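Local coordinates for GH62 arabinofuranosidase (Podospora anserina, PDB 4N4B), which probably hydrolyses terminal alpha-L-arabinofuranoside residues from the arabinose-decorated xylan of plant biomass, at residues A[298-302]-A[303-307]. Numbering follows the deposited sequence. Where two conformers were deposited one is given.
Sequences LLIDP and CNIRF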
ATOM      1  N   LEU A 298     -11.795   5.307   1.141  1.00 11.08           N
ATOM      2  CA  LEU A 298     -10.939   4.068   1.411  1.00 11.56           C
ATOM      3  C   LEU A 298     -11.675   3.113   2.345  1.00  9.96           C
ATOM      4  O   LEU A 298     -11.188   2.508   3.281  1.00 10.53           O
ATOM      5  CB  LEU A 298      -9.542   4.445   1.986  1.00 10.92           C
ATOM      6  CG  LEU A 298      -8.486   4.832   0.982  1.00 10.96           C
ATOM      7  CD1 LEU A 298      -8.113   3.636   0.145  1.00 12.44           C
ATOM      8  CD2 LEU A 298      -8.782   6.019   0.075  1.00 11.72           C
ATOM      9  N   LEU A 299     -12.974   2.896   2.040  1.00 11.07           N
ATOM     10  CA  LEU A 299     -13.774   1.987   2.774  1.00 11.36           C
ATOM     11  C   LEU A 299     -13.434   0.516   2.440  1.00 11.09           C
ATOM     12  O   LEU A 299     -13.311   0.139   1.254  1.00 13.35           O
ATOM     13  CB  LEU A 299     -15.287   2.225   2.437  1.00 13.90           C
ATOM     14  CG  LEU A 299     -16.311   1.349   3.208  1.00 13.41           C
ATOM     15  CD1 LEU A 299     -16.313   1.529   4.655  1.00 14.64           C
ATOM     16  CD2 LEU A 299     -17.778   1.554   2.652  1.00 15.92           C
ATOM     17  N   ILE A 300     -13.407  -0.337   3.452  1.00 11.47           N
ATOM     18  CA  ILE A 300     -13.267  -1.820   3.297  1.00 11.96           C
ATOM     19  C   ILE A 300     -14.492  -2.544   3.843  1.00 13.66           C
ATOM     20  O   ILE A 300     -15.277  -1.968   4.648  1.00 14.37           O
ATOM     21  CB  ILE A 300     -11.989  -2.332   3.920  1.00 11.83           C
ATOM     22  CG1 ILE A 300     -11.988  -2.102   5.439  1.00 14.42           C
ATOM     23  CG2 ILE A 300     -10.818  -1.693   3.157  1.00 12.77           C
ATOM     24  CD1 ILE A 300     -10.884  -2.845   6.156  1.00 15.61           C
ATOM     25  N   ASP A 301     -14.632  -3.812   3.462  1.00 13.77           N
ATOM     26  CA  ASP A 301     -15.641  -4.694   4.035  1.00 14.58           C
ATOM     27  C   ASP A 301     -14.969  -5.683   4.988  1.00 14.70           C
ATOM     28  O   ASP A 301     -14.319  -6.634   4.555  1.00 14.27           O
ATOM     29  CB  ASP A 301     -16.388  -5.445   2.932  1.00 16.66           C
ATOM     30  CG  ASP A 301     -17.351  -6.479   3.481  1.00 15.45           C
ATOM     31  OD1 ASP A 301     -17.537  -6.525   4.715  1.00 18.08           O
ATOM     32  OD2 ASP A 301     -17.922  -7.248   2.678  1.00 22.24           O
ATOM     33  N   PRO A 302     -15.126  -5.444   6.287  1.00 13.98           N
ATOM     34  CA  PRO A 302     -14.475  -6.215   7.291  1.00 15.42           C
ATOM     35  C   PRO A 302     -14.984  -7.650   7.286  1.00 14.66           C
ATOM     36  O   PRO A 302     -14.286  -8.525   7.848  1.00 18.19           O
ATOM     37  CB  PRO A 302     -14.811  -5.507   8.627  1.00 17.88           C
ATOM     38  CG  PRO A 302     -16.069  -4.798   8.344  1.00 19.87           C
ATOM     39  CD  PRO A 302     -16.046  -4.414   6.893  1.00 16.75           C
ATOM     40  N   CYS A 303     -16.057  -7.962   6.602  1.00 15.38           N
ATOM     41  CA  CYS A 303     -16.569  -9.366   6.571  1.00 16.70           C
ATOM     42  C   CYS A 303     -15.928 -10.238   5.495  1.00 18.10           C
ATOM     43  O   CYS A 303     -16.124 -11.451   5.487  1.00 16.24           O
ATOM     44  CB  CYS A 303     -18.094  -9.345   6.422  1.00 20.10           C
ATOM     45  SG  CYS A 303     -18.920  -8.185   7.627  1.00 25.83           S
ATOM     46  N   ASN A 304     -15.156  -9.590   4.591  1.00 14.76           N
ATOM     47  CA  ASN A 304     -14.617 -10.280   3.463  0.50 14.12           C
ATOM     48  C   ASN A 304     -13.253  -9.696   3.059  1.00 12.98           C
ATOM     49  O   ASN A 304     -13.090  -9.296   1.898  1.00 14.85           O
ATOM     50  CB  ASN A 304     -15.602 -10.181   2.290  0.50 16.67           C
ATOM     51  CG  ASN A 304     -16.903 -10.903   2.571  0.50 18.49           C
ATOM     52  OD1 ASN A 304     -16.970 -12.135   2.492  0.50 18.71           O
ATOM     53  ND2 ASN A 304     -17.941 -10.125   2.869  0.50 19.36           N
ATOM     54  N   ILE A 305     -12.356  -9.638   4.011  1.00 11.40           N
ATOM     55  CA  ILE A 305     -11.002  -9.081   3.763  1.00 11.34           C
ATOM     56  C   ILE A 305     -10.105 -10.050   2.962  1.00  9.81           C
ATOM     57  O   ILE A 305      -9.934 -11.175   3.397  1.00 10.87           O
ATOM     58  CB  ILE A 305     -10.346  -8.642   5.048  1.00 10.85           C
ATOM     59  CG1 ILE A 305     -11.085  -7.484   5.675  1.00 12.94           C
ATOM     60  CG2 ILE A 305      -8.876  -8.243   4.764  1.00 11.92           C
ATOM     61  CD1 ILE A 305     -10.714  -7.191   7.046  1.00 12.62           C
ATOM     62  N   ARG A 306      -9.574  -9.578   1.843  1.00  9.66           N
ATOM     63  CA  ARG A 306      -8.498 -10.249   1.161  1.00  9.35           C
ATOM     64  C   ARG A 306      -7.445  -9.160   0.933  1.00 10.58           C
ATOM     65  O   ARG A 306      -7.755  -7.962   0.709  1.00 10.24           O
ATOM     66  CB  ARG A 306      -8.997 -10.742  -0.191  1.00 12.22           C
ATOM     67  CG  ARG A 306     -10.132 -11.818  -0.139  1.00 14.86           C
ATOM     68  CD  ARG A 306     -11.468 -11.200  -0.169  1.00 19.61           C
ATOM     69  NE  ARG A 306     -11.759 -10.717  -1.518  1.00 23.59           N
ATOM     70  CZ  ARG A 306     -12.587  -9.733  -1.847  1.00 26.72           C
ATOM     71  NH1 ARG A 306     -13.294  -9.007  -0.898  1.00 27.56           N
ATOM     72  NH2 ARG A 306     -12.742  -9.464  -3.111  1.00 25.99           N
ATOM     73  N   PHE A 307      -6.196  -9.564   1.029  1.00  9.66           N
ATOM     74  CA  PHE A 307      -5.047  -8.629   1.104  1.00  9.66           C
ATOM     75  C   PHE A 307      -4.023  -9.112   0.063  1.00  8.76           C
ATOM     76  O   PHE A 307      -3.506 -10.265   0.178  1.00  9.50           O
ATOM     77  CB  PHE A 307      -4.493  -8.604   2.497  1.00 10.96           C
ATOM     78  CG  PHE A 307      -3.352  -7.642   2.756  1.00  9.31           C
ATOM     79  CD1 PHE A 307      -3.584  -6.295   3.024  1.00  8.84           C
ATOM     80  CD2 PHE A 307      -2.047  -8.101   2.868  1.00 10.70           C
ATOM     81  CE1 PHE A 307      -2.563  -5.432   3.359  1.00 10.19           C
ATOM     82  CE2 PHE A 307      -1.020  -7.244   3.188  1.00 10.61           C
ATOM     83  CZ  PHE A 307      -1.231  -5.876   3.395  1.00 10.31           C
TER
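Asp301, first residue of the turn, reaches with its carboxylate across to the turn's far end, each oxygen taking a different donor. Asp301 OD1 accepts the backbone N-H of Cys303 (N to OD1 2.8 Å), and in the conformer given Asn304 ND2 donates to Asp301 OD2 at 2.9 Å along a nearly straight N-H line. With CG anti to the backbone N (chi1 174°), the acid group is placed beside its own carbonyl, where both donors can meet it. Both stand well above the carboxylate plane, while OD2 lies close to the plane of the Asn304 amide; the carboxylate and amide planes stand 72° apart. The main chain closes the same loop: Asn304 N binds Asp301 O at 3.1 Å, so that Asp301, through O, OD1 and OD2, accepts three bonds from the last two residues of the turn. Cut back to alanine, Asp301 would lose both carboxylate oxygens, which would probably leave the Cys303 N-H, and in this conformer the Asn304 amide, without these acceptors. On the buried side Ile305 folds back under the turn, its CD1 3.9 Å from Pro302 CA and 4.4 Å from Ile300 CD1; Ile288 of strand 286-288 also touches both isoleucines. Farther on, Arg306 NH1 meets Asn304 O at 2.8 Å, nearly end-on to the carbonyl and within the guanidinium plane, tying the turn's last residue to the start of the strand. Cys303 SG is joined to Cys337 at the modelled C-terminus. Together the carboxylate-to-backbone bond two residues on, an Asx turn, and the type I beta turn from Asp301 to Asn304 lead the chain into strand 306-311 of the GH62 beta-propeller.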